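Local coordinates for protein dihydrodipicolinate synthase (Aquifex aeolicus, PDB 2EHH) that probably condenses pyruvate with aspartate beta-semialdehyde through a Schiff-base intermediate, giving 4-hydroxy-tetrahydrodipicolinate on the diaminopimelate route to lysine, at residues A[7-12]-A[26-30]; A[29-33]-A[207-212]. All blocks are in the same frame, centred on the assembly; numbering follows the deposited sequence.

In the fold
The chain begins with strand 4-8, the first of eight parallel strands in a TIM barrel, runs through the loop that follows it and the 13-14/17-18 hairpin, and returns as helix 20-31. Interaction 1 closes this short excursion by laying residues 26-30 against 7-12. Interaction 2 starts where that one stops, since Phe29 and His30 belong to both, and spans 173 residues to reach 207-212, just after the last barrel strand, 201-204. The short loop and the long one thus overlap at the end of helix 20-31. His30 sits between them, and Asn208 ND2 closes the corner on Ala8 O at 2.8 Å. Together they tie the first βα unit to the eighth.

Interaction 1: residues A[7-12]-A[26-30]; sequences VALITP and LIEFH
Leu26, Leu9 and His30 carry this contact, in which the end of the first barrel strand and the extended chain after it, 7-12, pack against the helical residues 26-30. The CA atoms come closest at Val7–His30 (8.4 Å) and Leu9–Leu26 (8.2 Å), so the chains run in opposite senses. Leu26, with chi1 between wells at -125°, meets three residues: its CG is 4.0 Å from Leu9 CD1, and its CD2 lies 3.7 Å from Ile10 CG1 and 3.5 Å from Pro12 CG. Leu9 is in a t,p rotamer that also brings CD1 to 3.4 Å from His30 CE1. His30 (chi1 m) offers a ring face to Val7, whose CG1 stands 3.7 Å from the ring centroid, a CH-pi contact. This is helix-on-barrel packing within the first βα unit of a TIM barrel. No hydrogen bond crosses between the segments: they meet through aliphatic and CH-pi contacts, while the imidazole finds its polar partners elsewhere, ND1 donating to Leu26 O (3.1 Å) one turn back and NE2, weakly, to Asn207 O.

Interaction 2: residues A[29-33]-A[207-212]; sequences FHVDN and NNVMPR
A partly buried contact joins the C-terminal end of helix 20-31 to the turn that leads from the last barrel strand into helix 211-223. Residues 29-31 are helical, Asp32 is the first to leave helical angles, and Asn33 follows at phi/psi -119/16. Opposite, 207-208 form a 3-10 segment, Met210 takes the N-cap position, and Pro211 and Arg212 start the next helix; the CA atoms come closest at Asn33–Arg212, 5.7 Å. Pro211 is the wedge. Its CG lies 3.4 Å from Phe29 CE2 and 4.1 Å from His30 NE2, and its CB is 3.7 Å from Asn33 CB. Phe29, with chi1 t, also brings CE2 to 3.5 Å from Asn208 O. Asn33 (chi1 m) is held by ND2 donating to Phe29 O at 2.7 Å, while its OD1 lies 3.3 Å from Arg212 CG. The polar link across is weak: His30 NE2 donates to Asn207 O at 3.3 Å, while ND1 of the same ring bonds to Leu26 O. Asn207 ND2 and Asn208 ND2 turn to the first strand, bonding Ser5 OG and Ala8 O respectively. The Asn208 side chain is about 4 Å from that of Thr44, a predicted pyruvate-binding residue. The contact lies beside the seam where the first and last strands of the TIM barrel pair, bringing the first and eighth βα units together.

Interaction 1: residues A[7-12]-A[26-30]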
# COMPACT_ATOMS: atom_id res chain seq x y z
N VAL A 7 -11.45 -11.65 25.62
CA VAL A 7 -11.78 -12.45 24.45
C VAL A 7 -12.85 -11.81 23.56
O VAL A 7 -13.89 -11.36 24.04
CB VAL A 7 -12.27 -13.86 24.86
CG1 VAL A 7 -13.52 -13.76 25.73
CG2 VAL A 7 -12.55 -14.71 23.62
N ALA A 8 -12.56 -11.73 22.26
CA ALA A 8 -13.52 -11.20 21.30
C ALA A 8 -14.34 -12.46 21.03
O ALA A 8 -13.97 -13.31 20.22
CB ALA A 8 -12.81 -10.73 20.02
N LEU A 9 -15.44 -12.60 21.76
CA LEU A 9 -16.27 -13.79 21.67
C LEU A 9 -17.06 -13.97 20.38
O LEU A 9 -17.67 -13.03 19.87
CB LEU A 9 -17.23 -13.82 22.85
CG LEU A 9 -17.73 -15.19 23.29
CD1 LEU A 9 -16.59 -15.96 23.94
CD2 LEU A 9 -18.88 -15.03 24.29
N ILE A 10 -17.04 -15.19 19.85
CA ILE A 10 -17.80 -15.51 18.65
C ILE A 10 -19.27 -15.53 19.08
O ILE A 10 -19.56 -15.61 20.27
CB ILE A 10 -17.47 -16.92 18.13
CG1 ILE A 10 -17.70 -17.95 19.24
CG2 ILE A 10 -16.03 -16.98 17.64
CD1 ILE A 10 -17.66 -19.39 18.78
N THR A 11 -20.18 -15.44 18.12
CA THR A 11 -21.61 -15.50 18.42
C THR A 11 -22.14 -16.80 17.82
O THR A 11 -22.27 -16.93 16.60
CB THR A 11 -22.39 -14.32 17.82
OG1 THR A 11 -21.89 -13.09 18.34
CG2 THR A 11 -23.88 -14.44 18.15
N PRO A 12 -22.43 -17.80 18.67
CA PRO A 12 -22.94 -19.10 18.23
C PRO A 12 -24.29 -18.97 17.54
O PRO A 12 -25.14 -18.18 17.96
CB PRO A 12 -23.06 -19.89 19.54
CG PRO A 12 -22.03 -19.27 20.42
CD PRO A 12 -22.19 -17.80 20.13
N LEU A 26 -20.23 -20.72 26.68
CA LEU A 26 -19.01 -20.03 26.25
C LEU A 26 -18.62 -19.07 27.38
O LEU A 26 -17.45 -18.92 27.72
CB LEU A 26 -19.30 -19.26 24.96
CG LEU A 26 -18.45 -19.48 23.71
CD1 LEU A 26 -18.08 -20.95 23.55
CD2 LEU A 26 -19.24 -18.97 22.50
N ILE A 27 -19.62 -18.41 27.97
CA ILE A 27 -19.36 -17.48 29.06
C ILE A 27 -18.77 -18.20 30.27
O ILE A 27 -17.81 -17.73 30.86
CB ILE A 27 -20.65 -16.73 29.45
CG1 ILE A 27 -21.07 -15.81 28.29
CG2 ILE A 27 -20.43 -15.92 30.72
CD1 ILE A 27 -22.33 -15.01 28.55
N GLU A 28 -19.35 -19.34 30.63
CA GLU A 28 -18.86 -20.12 31.76
C GLU A 28 -17.44 -20.60 31.47
O GLU A 28 -16.59 -20.65 32.35
CB GLU A 28 -19.78 -21.32 32.01
CG GLU A 28 -21.21 -20.93 32.32
CD GLU A 28 -21.34 -20.15 33.62
OE1 GLU A 28 -22.31 -19.38 33.75
OE2 GLU A 28 -20.48 -20.31 34.51
N PHE A 29 -17.21 -20.97 30.21
CA PHE A 29 -15.90 -21.44 29.77
C PHE A 29 -14.84 -20.41 30.14
O PHE A 29 -13.79 -20.75 30.68
CB PHE A 29 -15.93 -21.66 28.25
CG PHE A 29 -14.61 -22.06 27.65
CD1 PHE A 29 -13.99 -23.25 28.02
CD2 PHE A 29 -14.01 -21.26 26.68
CE1 PHE A 29 -12.79 -23.64 27.42
CE2 PHE A 29 -12.81 -21.65 26.08
CZ PHE A 29 -12.20 -22.84 26.45
N HIS A 30 -15.12 -19.14 29.85
CA HIS A 30 -14.15 -18.10 30.16
C HIS A 30 -14.06 -17.74 31.63
O HIS A 30 -13.00 -17.35 32.11
CB HIS A 30 -14.43 -16.86 29.31
CG HIS A 30 -14.00 -17.03 27.89
ND1 HIS A 30 -14.88 -17.39 26.89
CD2 HIS A 30 -12.77 -17.02 27.33
CE1 HIS A 30 -14.20 -17.60 25.77
NE2 HIS A 30 -12.92 -17.39 26.01

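Interaction 2: residues A[29-33]-A[207-212]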
# COMPACT_ATOMS: atom_id res chain seq x y z
N PHE A 29 -17.21 -20.97 30.21
CA PHE A 29 -15.90 -21.44 29.77
C PHE A 29 -14.84 -20.41 30.14
O PHE A 29 -13.79 -20.75 30.68
CB PHE A 29 -15.93 -21.66 28.25
CG PHE A 29 -14.61 -22.06 27.65
CD1 PHE A 29 -13.99 -23.25 28.02
CD2 PHE A 29 -14.01 -21.26 26.68
CE1 PHE A 29 -12.79 -23.64 27.42
CE2 PHE A 29 -12.81 -21.65 26.08
CZ PHE A 29 -12.20 -22.84 26.45
N HIS A 30 -15.12 -19.14 29.85
CA HIS A 30 -14.15 -18.10 30.16
C HIS A 30 -14.06 -17.74 31.63
O HIS A 30 -13.00 -17.35 32.11
CB HIS A 30 -14.43 -16.86 29.31
CG HIS A 30 -14.00 -17.03 27.89
ND1 HIS A 30 -14.88 -17.39 26.89
CD2 HIS A 30 -12.77 -17.02 27.33
CE1 HIS A 30 -14.20 -17.60 25.77
NE2 HIS A 30 -12.92 -17.39 26.01
N VAL A 31 -15.17 -17.88 32.35
CA VAL A 31 -15.14 -17.58 33.78
C VAL A 31 -14.19 -18.55 34.47
O VAL A 31 -13.37 -18.15 35.29
CB VAL A 31 -16.55 -17.71 34.42
CG1 VAL A 31 -16.44 -17.67 35.94
CG2 VAL A 31 -17.45 -16.59 33.93
N ASP A 32 -14.27 -19.84 34.15
CA ASP A 32 -13.39 -20.78 34.82
C ASP A 32 -12.04 -21.01 34.15
O ASP A 32 -11.30 -21.91 34.54
CB ASP A 32 -14.11 -22.11 35.06
CG ASP A 32 -14.67 -22.72 33.79
OD1 ASP A 32 -15.62 -23.53 33.90
OD2 ASP A 32 -14.16 -22.40 32.70
N ASN A 33 -11.70 -20.20 33.16
CA ASN A 33 -10.41 -20.34 32.50
C ASN A 33 -9.52 -19.10 32.63
O ASN A 33 -8.54 -18.95 31.90
CB ASN A 33 -10.58 -20.72 31.03
CG ASN A 33 -10.74 -22.22 30.84
OD1 ASN A 33 -9.84 -22.99 31.19
ND2 ASN A 33 -11.88 -22.63 30.31
N ASN A 207 -7.99 -16.33 22.20
CA ASN A 207 -8.56 -16.54 23.52
C ASN A 207 -9.77 -17.47 23.49
O ASN A 207 -10.07 -18.13 24.48
CB ASN A 207 -9.00 -15.20 24.12
CG ASN A 207 -8.13 -14.77 25.25
OD1 ASN A 207 -7.40 -15.58 25.82
ND2 ASN A 207 -8.21 -13.50 25.61
N ASN A 208 -10.46 -17.48 22.36
CA ASN A 208 -11.65 -18.32 22.20
C ASN A 208 -11.37 -19.81 22.36
O ASN A 208 -12.25 -20.56 22.78
CB ASN A 208 -12.26 -18.09 20.81
CG ASN A 208 -13.12 -16.84 20.75
OD1 ASN A 208 -14.26 -16.85 21.22
ND2 ASN A 208 -12.58 -15.77 20.18
N VAL A 209 -10.15 -20.23 22.04
CA VAL A 209 -9.82 -21.65 22.13
C VAL A 209 -8.73 -22.05 23.11
O VAL A 209 -8.70 -23.20 23.55
CB VAL A 209 -9.49 -22.21 20.74
CG1 VAL A 209 -10.69 -22.02 19.81
CG2 VAL A 209 -8.27 -21.52 20.17
N MET A 210 -7.82 -21.14 23.44
CA MET A 210 -6.77 -21.43 24.41
C MET A 210 -6.66 -20.28 25.40
O MET A 210 -5.64 -19.60 25.48
CB MET A 210 -5.43 -21.67 23.69
CG MET A 210 -5.35 -23.02 22.98
SD MET A 210 -3.74 -23.41 22.28
CE MET A 210 -2.86 -24.02 23.71
N PRO A 211 -7.72 -20.06 26.19
CA PRO A 211 -7.84 -19.00 27.21
C PRO A 211 -6.70 -18.99 28.23
O PRO A 211 -6.13 -17.94 28.53
CB PRO A 211 -9.17 -19.32 27.89
CG PRO A 211 -9.93 -20.08 26.86
CD PRO A 211 -8.89 -20.95 26.24
N ARG A 212 -6.39 -20.17 28.77
CA ARG A 212 -5.36 -20.30 29.79
C ARG A 212 -3.98 -19.86 29.30
O ARG A 212 -3.30 -19.08 29.97
CB ARG A 212 -5.29 -21.75 30.28
CG ARG A 212 -6.60 -22.25 30.87
CD ARG A 212 -6.52 -23.73 31.22
NE ARG A 212 -5.61 -23.99 32.33
CZ ARG A 212 -5.95 -23.96 33.61
NH1 ARG A 212 -7.20 -23.68 33.97
NH2 ARG A 212 -5.04 -24.21 34.55